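Local coordinates for VAL-1 (Chlorella virus, PDB 3IM0), which probably cleaves alginate and related acidic polysaccharides by beta-elimination, as an alginate lyase of polysaccharide lyase family 14, at residues A[57-62]-A[217-222]; A[90-95]-A[114-119]; A[127-132]-A[202-207]. One frame throughout, in Å; residues are numbered along the deposited sequence.

Contact 1 (A[57-62]-A[217-222]); sequences GGFSFS and WNTFFG. With BDP (beta-D-glucopyranuronic acid), chain B.
Phe61 and Trp217 pair as antiparallel strand neighbours, each backbone N donating to the other's O (Trp217 N to Phe61 O, 2.8 Å). Thr219 N to Phe59 O adds a bond at 3.1 Å, nearly straight at 168°. Between these bonds lies the non-hydrogen-bonded pair Ser60-Asn218, where Ser60 CA comes within 3.1 Å of Trp217 O as a CA-H...O contact; Gly58 CA meets Thr219 O in the same manner.

Aromatic contacts fill one face of the sheet. The backbone itself puts Trp217 CB over the face of the Phe61 ring, a CH-pi contact of 3.6 Å from CB to the centroid. CG, anti to the backbone N (chi1 -178°), then sends the indole past Phe59, NE1 standing over that ring 3.2 Å from CZ. The two planes are oblique, at 43°. Phe235 and Phe238 of strand 231-241 and Trp77 meet the indole edge-to-face, joining the cluster to the opposing sheet.

The Phe220 ring presents its edge to the bound glucuronate, CZ lying 3.3 Å from BDP C4. The chemistry implies a division of labour: aromatic rings pack toward the opposing sheet, while on the other face Phe220 offers the sugar an apolar ring edge.

Contact 2 (A[90-95]-A[114-119]); sequences GGKHGG and SNRIMW. With BDP (beta-D-glucopyranuronic acid), chain B.
Gly91 and Trp119 form an antiparallel hydrogen-bonded pair, the strand axes running 154° apart in direction; Trp119 N to Gly91 O is weak, and Gly91 N donates to Trp119 O (3.1 Å). Farther along, His93 N donates to Ile117 O and Ile117 N to Gly94 O, which sets two residues opposite one: a beta bulge, with Gly94 N buried and lacking a partner.

Trp119 folds back over the bare glycine backbone, its indole face lying on Gly90 and Gly91. Gly91 CA sits 3.4 Å from the centroid of the six-membered ring, only 4° off the normal, a close CH-pi contact. NE1 donates to Phe87 O, which, with the glycine backbone under one face, would help fix the ring's rotation.

This strand pair is central in the curved seven-stranded sheet of a concanavalin-like sandwich, and its other face carries the sugar site. Lys92 and Met118 lie alongside each other there, Lys92 CE 3.6 Å from Met118 SD. Lys92 NZ is bound by Gly222 O and gives BDP O3 a weak bond of 2.9 Å. Arg116, its chain bent at chi3 (-80°), turns the guanidinium edge to the sugar: NH1 bonds both the carboxylate O6B (2.9 Å) and ring O5, while NH2 reaches O5 at 2.8 Å.

Contact 3 (A[127-132]-A[202-207]); sequences DYIYPP and INWSRS. With BDP (beta-D-glucopyranuronic acid), chain B.
Ile129 and Pro132 make the packed part of this contact, both against Trp204. The branch methyl CG2 of Ile129 lies 3.8 Å from Trp204 CZ3 and equally near CH2, so the isoleucine lies against the CZ3-CH2 end of the indole. Placing CG1 anti to the carbonyl carbon (chi1 -64°) leaves CG2 anti to the backbone N and turned to the indole. The isoleucine side chain stands roughly perpendicular to the run of the indole. Trp204 leaves its backbone pointing away from strand 125-130, yet the indole is long enough to bring its benzene end back to it. Ile202 CG2 sits over the centre of one face, 3.6 Å above the plane, NE1 bonds Glu187 O, and Asn115 of strand 112-119 also touches the ring. Pro132 rests its ring on the Trp204 carbonyl, CG 3.5 Å from Trp204 O.

Strand 125-130 belongs to the seven-stranded sheet of the concanavalin-like sandwich, whereas 202-207 starts the connection leading from strand 195-202 of the eight-stranded sheet to strand 212-221. The contact thus ties one layer to the connection that leaves the other. By strand alternation, Ile129 faces inward while Tyr128 and Tyr130 face the sugar. Tyr130 OH lies 3.0 Å from BDP O2 in a hydrogen bond, and Tyr128 OH approaches the same oxygen at a very short, doubtful separation. Gly148 N and Tyr106 N also bond the Tyr128 and Tyr130 hydroxyls, respectively.

The other side is looser. No hydrogen bond spans the two segments, and Ser205 is met only through its CA, 4.4 Å from Pro132 CG. Toward the partly exposed Arg206 and Ser207, side-chain packing gives way to polar ties: Ser205 OG with Leu210 O, and Arg206 in a salt bridge with Asp134.

From the N terminus, 57-62 opens contact 1, which stays open while the other two form. Contact 2 closes first, joining 90-95 to 114-119 across a short connection. Contact 3 then opens at 127-132 and closes at 202-207, in series with contact 2. Only at 217-222 does contact 1 close, so both others nest within it and none cross. In the seven-stranded sheet, 212-221 lies between 59-63 and 91-99, followed by 112-119 and 125-130. Contacts 1 and 2 therefore touch, as do 2 and 3, whereas contacts 1 and 3 lie about 21 Å apart between centres. All three border the bound glucuronate; contact 3 also reaches the connection between the sheets.

Contact 1 (A[57-62]-A[217-222])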
loop_
_atom_site.group_PDB
_atom_site.type_symbol
_atom_site.label_atom_id
_atom_site.label_comp_id
_atom_site.label_asym_id
_atom_site.label_seq_id
_atom_site.Cartn_x
_atom_site.Cartn_y
_atom_site.Cartn_z
ATOM N N GLY A 57 -4.401 -8.916 13.911
ATOM C CA GLY A 57 -4.771 -9.065 12.507
ATOM C C GLY A 57 -3.674 -8.588 11.557
ATOM O O GLY A 57 -3.021 -7.592 11.789
ATOM N N GLY A 58 -3.566 -9.382 10.478
ATOM C CA GLY A 58 -2.764 -8.909 9.347
ATOM C C GLY A 58 -1.301 -9.271 9.595
ATOM O O GLY A 58 -0.966 -10.172 10.346
ATOM N N PHE A 59 -0.430 -8.545 8.911
ATOM C CA PHE A 59 1.013 -8.670 9.068
ATOM C C PHE A 59 1.704 -7.480 8.426
ATOM O O PHE A 59 1.056 -6.754 7.674
ATOM C CB PHE A 59 1.498 -9.987 8.473
ATOM C CG PHE A 59 1.487 -10.118 6.958
ATOM C CD1 PHE A 59 2.684 -10.029 6.250
ATOM C CD2 PHE A 59 0.294 -10.320 6.279
ATOM C CE1 PHE A 59 2.655 -10.156 4.878
ATOM C CE2 PHE A 59 0.271 -10.482 4.882
ATOM C CZ PHE A 59 1.476 -10.393 4.206
ATOM N N SER A 60 2.986 -7.287 8.697
ATOM C CA SER A 60 3.667 -6.139 8.140
ATOM C C SER A 60 5.126 -6.510 7.847
ATOM O O SER A 60 5.669 -7.419 8.483
ATOM C CB SER A 60 3.624 -4.957 9.111
ATOM O OG SER A 60 4.141 -5.221 10.431
ATOM N N PHE A 61 5.693 -5.752 6.938
ATOM C CA PHE A 61 7.137 -5.807 6.648
ATOM C C PHE A 61 7.521 -4.569 5.848
ATOM O O PHE A 61 6.671 -3.928 5.205
ATOM C CB PHE A 61 7.511 -7.028 5.832
ATOM C CG PHE A 61 6.980 -7.171 4.432
ATOM C CD1 PHE A 61 7.699 -6.686 3.344
ATOM C CD2 PHE A 61 5.763 -7.807 4.177
ATOM C CE1 PHE A 61 7.185 -6.870 2.070
ATOM C CE2 PHE A 61 5.216 -7.990 2.921
ATOM C CZ PHE A 61 5.966 -7.496 1.859
ATOM N N SER A 62 8.804 -4.260 5.807
ATOM C CA SER A 62 9.306 -3.115 5.040
ATOM C C SER A 62 10.313 -3.646 4.025
ATOM O O SER A 62 11.036 -4.574 4.341
ATOM C CB SER A 62 9.982 -2.086 5.932
ATOM O OG SER A 62 10.334 -0.889 5.258
ATOM N N TRP A 217 4.625 -2.679 3.832
ATOM C CA TRP A 217 3.432 -3.511 3.822
ATOM C C TRP A 217 2.860 -3.520 5.232
ATOM O O TRP A 217 3.613 -3.744 6.171
ATOM C CB TRP A 217 3.768 -4.953 3.400
ATOM C CG TRP A 217 2.533 -5.787 3.348
ATOM C CD1 TRP A 217 2.071 -6.690 4.269
ATOM C CD2 TRP A 217 1.579 -5.770 2.275
ATOM N NE1 TRP A 217 0.911 -7.239 3.848
ATOM C CE2 TRP A 217 0.577 -6.686 2.616
ATOM C CE3 TRP A 217 1.505 -5.056 1.071
ATOM C CZ2 TRP A 217 -0.519 -6.916 1.773
ATOM C CZ3 TRP A 217 0.427 -5.277 0.232
ATOM C CH2 TRP A 217 -0.571 -6.212 0.602
ATOM N N ASN A 218 1.546 -3.269 5.356
ATOM C CA ASN A 218 1.011 -3.321 6.720
ATOM C C ASN A 218 -0.506 -3.477 6.530
ATOM O O ASN A 218 -1.174 -2.461 6.335
ATOM C CB ASN A 218 1.343 -2.092 7.535
ATOM C CG ASN A 218 1.006 -2.259 9.012
ATOM O OD1 ASN A 218 0.297 -3.188 9.355
ATOM N ND2 ASN A 218 1.558 -1.387 9.829
ATOM N N THR A 219 -0.966 -4.723 6.595
ATOM C CA THR A 219 -2.391 -4.943 6.246
ATOM C C THR A 219 -3.197 -5.160 7.515
ATOM O O THR A 219 -2.795 -5.902 8.385
ATOM C CB THR A 219 -2.556 -6.089 5.239
ATOM O OG1 THR A 219 -3.954 -6.273 4.919
ATOM C CG2 THR A 219 -2.087 -7.442 5.776
ATOM N N PHE A 220 -4.339 -4.469 7.573
ATOM C CA PHE A 220 -5.171 -4.548 8.758
ATOM C C PHE A 220 -6.506 -3.864 8.442
ATOM O O PHE A 220 -6.592 -3.078 7.492
ATOM C CB PHE A 220 -4.512 -3.811 9.923
ATOM C CG PHE A 220 -4.143 -2.365 9.650
ATOM C CD1 PHE A 220 -2.903 -2.038 9.113
ATOM C CD2 PHE A 220 -5.022 -1.311 9.900
ATOM C CE1 PHE A 220 -2.522 -0.728 8.879
ATOM C CE2 PHE A 220 -4.638 -0.005 9.696
ATOM C CZ PHE A 220 -3.386 0.327 9.175
ATOM N N PHE A 221 -7.532 -4.164 9.239
ATOM C CA PHE A 221 -8.819 -3.496 9.063
ATOM C C PHE A 221 -8.861 -2.094 9.628
ATOM O O PHE A 221 -8.331 -1.770 10.679
ATOM C CB PHE A 221 -9.912 -4.325 9.800
ATOM C CG PHE A 221 -10.463 -5.424 8.943
ATOM C CD1 PHE A 221 -11.747 -5.339 8.415
ATOM C CD2 PHE A 221 -9.700 -6.560 8.635
ATOM C CE1 PHE A 221 -12.283 -6.328 7.602
ATOM C CE2 PHE A 221 -10.258 -7.532 7.830
ATOM C CZ PHE A 221 -11.510 -7.436 7.277
ATOM N N GLY A 222 -9.574 -1.224 8.874
ATOM C CA GLY A 222 -9.853 0.123 9.317
ATOM C C GLY A 222 -8.613 1.000 9.261
ATOM O O GLY A 222 -7.807 0.755 8.343
HETATM C C1 BDP B . -3.132 5.587 8.177
HETATM C C2 BDP B . -4.570 5.221 8.567
HETATM C C3 BDP B . -4.726 4.486 9.870
HETATM C C4 BDP B . -3.566 3.518 10.120
HETATM C C5 BDP B . -2.243 3.889 9.526
HETATM C C6 BDP B . -1.123 2.908 9.767
HETATM O O2 BDP B . -5.296 6.426 8.339
HETATM O O3 BDP B . -5.933 3.720 10.131
HETATM O O4 BDP B . -3.459 3.278 11.522
HETATM O O5 BDP B . -2.240 4.502 8.258
HETATM O O6A BDP B . -0.978 2.475 10.949
HETATM O O6B BDP B . -0.354 2.543 8.833
#

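Contact 2 (A[90-95]-A[114-119])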
loop_
_atom_site.group_PDB
_atom_site.type_symbol
_atom_site.label_atom_id
_atom_site.label_comp_id
_atom_site.label_asym_id
_atom_site.label_seq_id
_atom_site.Cartn_x
_atom_site.Cartn_y
_atom_site.Cartn_z
ATOM N N GLY A 90 -13.490 -1.196 5.066
ATOM C CA GLY A 90 -12.177 -1.012 4.427
ATOM C C GLY A 90 -10.980 -1.328 5.289
ATOM O O GLY A 90 -11.083 -1.670 6.473
ATOM N N GLY A 91 -9.773 -1.215 4.742
ATOM C CA GLY A 91 -8.560 -1.474 5.540
ATOM C C GLY A 91 -7.356 -1.283 4.620
ATOM O O GLY A 91 -7.557 -0.941 3.454
ATOM N N LYS A 92 -6.142 -1.481 5.111
ATOM C CA LYS A 92 -4.941 -1.241 4.333
ATOM C C LYS A 92 -4.339 -2.526 3.773
ATOM O O LYS A 92 -4.457 -3.614 4.326
ATOM C CB LYS A 92 -3.832 -0.630 5.213
ATOM C CG LYS A 92 -3.919 0.879 5.432
ATOM C CD LYS A 92 -5.223 1.263 6.130
ATOM C CE LYS A 92 -5.183 2.736 6.505
ATOM N NZ LYS A 92 -6.363 3.110 7.354
ATOM N N HIS A 93 -3.654 -2.342 2.647
ATOM C CA HIS A 93 -2.727 -3.320 2.104
ATOM C C HIS A 93 -1.322 -2.810 2.383
ATOM O O HIS A 93 -0.665 -3.260 3.335
ATOM C CB HIS A 93 -2.966 -3.538 0.610
ATOM C CG HIS A 93 -4.130 -4.432 0.327
ATOM N ND1 HIS A 93 -4.422 -4.841 -0.948
ATOM C CD2 HIS A 93 -5.049 -4.997 1.137
ATOM C CE1 HIS A 93 -5.486 -5.632 -0.946
ATOM N NE2 HIS A 93 -5.901 -5.745 0.325
ATOM N N GLY A 94 -0.866 -1.849 1.591
ATOM C CA GLY A 94 0.465 -1.282 1.773
ATOM C C GLY A 94 0.804 -0.366 0.605
ATOM O O GLY A 94 -0.050 -0.046 -0.217
ATOM N N GLY A 95 2.084 0.050 0.553
ATOM C CA GLY A 95 2.368 1.017 -0.513
ATOM C C GLY A 95 3.761 1.589 -0.366
ATOM O O GLY A 95 4.620 1.040 0.327
ATOM N N SER A 114 3.209 9.184 1.732
ATOM C CA SER A 114 2.989 7.777 1.400
ATOM C C SER A 114 1.862 7.614 0.387
ATOM O O SER A 114 0.924 8.410 0.335
ATOM C CB SER A 114 2.674 6.942 2.644
ATOM O OG SER A 114 1.475 7.384 3.252
ATOM N N ASN A 115 1.987 6.559 -0.411
ATOM C CA ASN A 115 1.028 6.215 -1.450
ATOM C C ASN A 115 0.623 4.761 -1.275
ATOM O O ASN A 115 1.402 3.862 -1.609
ATOM C CB ASN A 115 1.653 6.422 -2.838
ATOM C CG ASN A 115 0.586 6.434 -3.926
ATOM O OD1 ASN A 115 -0.585 6.708 -3.672
ATOM N ND2 ASN A 115 0.971 6.139 -5.152
ATOM N N ARG A 116 -0.579 4.500 -0.739
ATOM C CA ARG A 116 -0.963 3.135 -0.392
ATOM C C ARG A 116 -2.280 2.716 -1.006
ATOM O O ARG A 116 -3.134 3.521 -1.392
ATOM C CB ARG A 116 -1.137 3.039 1.137
ATOM C CG ARG A 116 0.169 3.119 1.901
ATOM C CD ARG A 116 -0.137 2.840 3.372
ATOM N NE ARG A 116 -0.663 4.051 3.995
ATOM C CZ ARG A 116 -1.043 4.107 5.267
ATOM N NH1 ARG A 116 -0.964 3.013 6.018
ATOM N NH2 ARG A 116 -1.491 5.288 5.692
ATOM N N ILE A 117 -2.462 1.409 -1.061
ATOM C CA ILE A 117 -3.729 0.804 -1.429
ATOM C C ILE A 117 -4.573 0.587 -0.160
ATOM O O ILE A 117 -4.024 0.000 0.783
ATOM C CB ILE A 117 -3.523 -0.544 -2.101
ATOM C CG1 ILE A 117 -2.852 -0.458 -3.496
ATOM C CG2 ILE A 117 -4.825 -1.339 -2.200
ATOM C CD1 ILE A 117 -3.768 0.168 -4.548
ATOM N N MET A 118 -5.816 1.025 -0.168
ATOM C CA MET A 118 -6.788 0.563 0.843
ATOM C C MET A 118 -7.881 -0.217 0.131
ATOM O O MET A 118 -8.287 0.161 -0.983
ATOM C CB MET A 118 -7.461 1.700 1.604
ATOM C CG MET A 118 -6.593 2.246 2.737
ATOM S SD MET A 118 -7.486 3.432 3.765
ATOM C CE MET A 118 -8.740 2.374 4.474
ATOM N N TRP A 119 -8.413 -1.258 0.764
ATOM C CA TRP A 119 -9.704 -1.768 0.319
ATOM C C TRP A 119 -10.797 -0.940 1.022
ATOM O O TRP A 119 -10.542 -0.147 1.929
ATOM C CB TRP A 119 -9.862 -3.236 0.603
ATOM C CG TRP A 119 -10.280 -3.707 1.959
ATOM C CD1 TRP A 119 -11.558 -3.826 2.427
ATOM C CD2 TRP A 119 -9.423 -4.138 3.029
ATOM N NE1 TRP A 119 -11.564 -4.299 3.724
ATOM C CE2 TRP A 119 -10.253 -4.500 4.119
ATOM C CE3 TRP A 119 -8.026 -4.243 3.151
ATOM C CZ2 TRP A 119 -9.736 -4.967 5.326
ATOM C CZ3 TRP A 119 -7.532 -4.707 4.358
ATOM C CH2 TRP A 119 -8.357 -5.066 5.442
HETATM C C1 BDP B . -3.132 5.587 8.177
HETATM C C2 BDP B . -4.570 5.221 8.567
HETATM C C3 BDP B . -4.726 4.486 9.870
HETATM C C4 BDP B . -3.566 3.518 10.120
HETATM C C5 BDP B . -2.243 3.889 9.526
HETATM C C6 BDP B . -1.123 2.908 9.767
HETATM O O2 BDP B . -5.296 6.426 8.339
HETATM O O3 BDP B . -5.933 3.720 10.131
HETATM O O4 BDP B . -3.459 3.278 11.522
HETATM O O5 BDP B . -2.240 4.502 8.258
HETATM O O6A BDP B . -0.978 2.475 10.949
HETATM O O6B BDP B . -0.354 2.543 8.833
#

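Contact 3 (A[127-132]-A[202-207])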
loop_
_atom_site.group_PDB
_atom_site.type_symbol
_atom_site.label_atom_id
_atom_site.label_comp_id
_atom_site.label_asym_id
_atom_site.label_seq_id
_atom_site.Cartn_x
_atom_site.Cartn_y
_atom_site.Cartn_z
ATOM N N ASP A 127 -6.953 4.702 -3.798
ATOM C CA ASP A 127 -5.580 5.177 -3.570
ATOM C C ASP A 127 -5.628 6.004 -2.298
ATOM O O ASP A 127 -6.509 6.866 -2.137
ATOM C CB ASP A 127 -5.129 5.943 -4.798
ATOM C CG ASP A 127 -3.687 6.405 -4.764
ATOM O OD1 ASP A 127 -2.902 6.038 -3.863
ATOM O OD2 ASP A 127 -3.351 7.141 -5.709
ATOM N N TYR A 128 -4.743 5.779 -1.322
ATOM C CA TYR A 128 -4.853 6.508 -0.048
ATOM C C TYR A 128 -3.525 7.209 0.194
ATOM O O TYR A 128 -2.507 6.511 0.292
ATOM C CB TYR A 128 -5.210 5.465 1.024
ATOM C CG TYR A 128 -5.484 5.957 2.430
ATOM C CD1 TYR A 128 -6.521 6.841 2.682
ATOM C CD2 TYR A 128 -4.701 5.517 3.494
ATOM C CE1 TYR A 128 -6.784 7.302 3.967
ATOM C CE2 TYR A 128 -4.943 5.961 4.788
ATOM C CZ TYR A 128 -5.986 6.848 5.003
ATOM O OH TYR A 128 -6.259 7.303 6.274
ATOM N N ILE A 129 -3.492 8.524 0.236
ATOM C CA ILE A 129 -2.247 9.282 0.204
ATOM C C ILE A 129 -2.097 10.137 1.437
ATOM O O ILE A 129 -3.042 10.839 1.822
ATOM C CB ILE A 129 -2.217 10.170 -1.070
ATOM C CG1 ILE A 129 -2.212 9.349 -2.358
ATOM C CG2 ILE A 129 -1.067 11.161 -0.982
ATOM C CD1 ILE A 129 -2.250 10.188 -3.618
ATOM N N TYR A 130 -0.920 10.101 2.072
ATOM C CA TYR A 130 -0.560 11.044 3.120
ATOM C C TYR A 130 0.427 12.022 2.465
ATOM O O TYR A 130 1.542 11.572 2.168
ATOM C CB TYR A 130 0.097 10.387 4.325
ATOM C CG TYR A 130 -0.841 9.943 5.413
ATOM C CD1 TYR A 130 -1.796 8.943 5.199
ATOM C CD2 TYR A 130 -0.790 10.523 6.672
ATOM C CE1 TYR A 130 -2.656 8.558 6.231
ATOM C CE2 TYR A 130 -1.632 10.144 7.692
ATOM C CZ TYR A 130 -2.562 9.162 7.466
ATOM O OH TYR A 130 -3.395 8.798 8.517
ATOM N N PRO A 131 0.071 13.255 2.186
ATOM C CA PRO A 131 1.016 14.217 1.592
ATOM C C PRO A 131 1.867 14.869 2.664
ATOM O O PRO A 131 1.500 14.849 3.853
ATOM C CB PRO A 131 0.069 15.239 0.956
ATOM C CG PRO A 131 -1.070 15.277 1.929
ATOM C CD PRO A 131 -1.266 13.860 2.414
ATOM N N PRO A 132 2.999 15.469 2.320
ATOM C CA PRO A 132 3.813 16.099 3.375
ATOM C C PRO A 132 3.198 17.374 3.964
ATOM O O PRO A 132 2.494 18.117 3.282
ATOM C CB PRO A 132 5.107 16.490 2.641
ATOM C CG PRO A 132 5.098 15.633 1.414
ATOM C CD PRO A 132 3.640 15.563 1.005
ATOM N N ILE A 202 0.879 15.942 -8.415
ATOM C CA ILE A 202 1.201 15.784 -7.016
ATOM C C ILE A 202 2.575 16.326 -6.662
ATOM O O ILE A 202 3.506 16.050 -7.438
ATOM C CB ILE A 202 1.153 14.262 -6.677
ATOM C CG1 ILE A 202 -0.148 13.583 -7.075
ATOM C CG2 ILE A 202 1.490 14.082 -5.207
ATOM C CD1 ILE A 202 -0.032 12.047 -7.085
ATOM N N ASN A 203 2.683 17.016 -5.552
ATOM C CA ASN A 203 3.970 17.286 -4.918
ATOM C C ASN A 203 4.267 16.157 -3.934
ATOM O O ASN A 203 3.679 16.077 -2.842
ATOM C CB ASN A 203 3.936 18.607 -4.183
ATOM C CG ASN A 203 4.455 19.803 -4.983
ATOM O OD1 ASN A 203 4.270 20.944 -4.548
ATOM N ND2 ASN A 203 5.102 19.549 -6.104
ATOM N N TRP A 204 5.179 15.236 -4.283
ATOM C CA TRP A 204 5.452 14.139 -3.363
ATOM C C TRP A 204 6.494 14.467 -2.308
ATOM O O TRP A 204 6.516 13.861 -1.239
ATOM C CB TRP A 204 5.956 12.932 -4.180
ATOM C CG TRP A 204 4.881 12.092 -4.771
ATOM C CD1 TRP A 204 4.659 11.818 -6.081
ATOM C CD2 TRP A 204 3.841 11.391 -4.054
ATOM N NE1 TRP A 204 3.564 10.998 -6.237
ATOM C CE2 TRP A 204 3.049 10.725 -5.007
ATOM C CE3 TRP A 204 3.538 11.281 -2.696
ATOM C CZ2 TRP A 204 1.941 9.941 -4.638
ATOM C CZ3 TRP A 204 2.440 10.506 -2.314
ATOM C CH2 TRP A 204 1.676 9.861 -3.299
ATOM N N SER A 205 7.361 15.444 -2.571
ATOM C CA SER A 205 8.286 15.908 -1.546
ATOM C C SER A 205 8.721 17.360 -1.790
ATOM O O SER A 205 8.518 17.915 -2.870
ATOM C CB SER A 205 9.521 15.005 -1.477
ATOM O OG SER A 205 10.462 15.425 -2.463
ATOM N N ARG A 206 9.357 17.955 -0.809
ATOM C CA ARG A 206 9.742 19.357 -0.773
ATOM C C ARG A 206 11.159 19.616 -1.273
ATOM O O ARG A 206 11.533 20.780 -1.405
ATOM C CB ARG A 206 9.624 19.866 0.674
ATOM C CG ARG A 206 10.743 19.381 1.582
ATOM C CD ARG A 206 10.436 19.536 3.065
ATOM N NE ARG A 206 9.968 20.867 3.425
ATOM C CZ ARG A 206 8.702 21.220 3.680
ATOM N NH1 ARG A 206 7.729 20.327 3.608
ATOM N NH2 ARG A 206 8.380 22.468 3.997
ATOM N N SER A 207 11.915 18.550 -1.519
ATOM C CA SER A 207 13.334 18.673 -1.874
ATOM C C SER A 207 13.845 17.486 -2.676
ATOM O O SER A 207 13.433 16.335 -2.509
ATOM C CB SER A 207 14.164 18.856 -0.598
ATOM O OG SER A 207 15.557 18.833 -0.865
HETATM C C1 BDP B . -3.132 5.587 8.177
HETATM C C2 BDP B . -4.570 5.221 8.567
HETATM C C3 BDP B . -4.726 4.486 9.870
HETATM C C4 BDP B . -3.566 3.518 10.120
HETATM C C5 BDP B . -2.243 3.889 9.526
HETATM C C6 BDP B . -1.123 2.908 9.767
HETATM O O2 BDP B . -5.296 6.426 8.339
HETATM O O3 BDP B . -5.933 3.720 10.131
HETATM O O4 BDP B . -3.459 3.278 11.522
HETATM O O5 BDP B . -2.240 4.502 8.258
HETATM O O6A BDP B . -0.978 2.475 10.949
HETATM O O6B BDP B . -0.354 2.543 8.833
#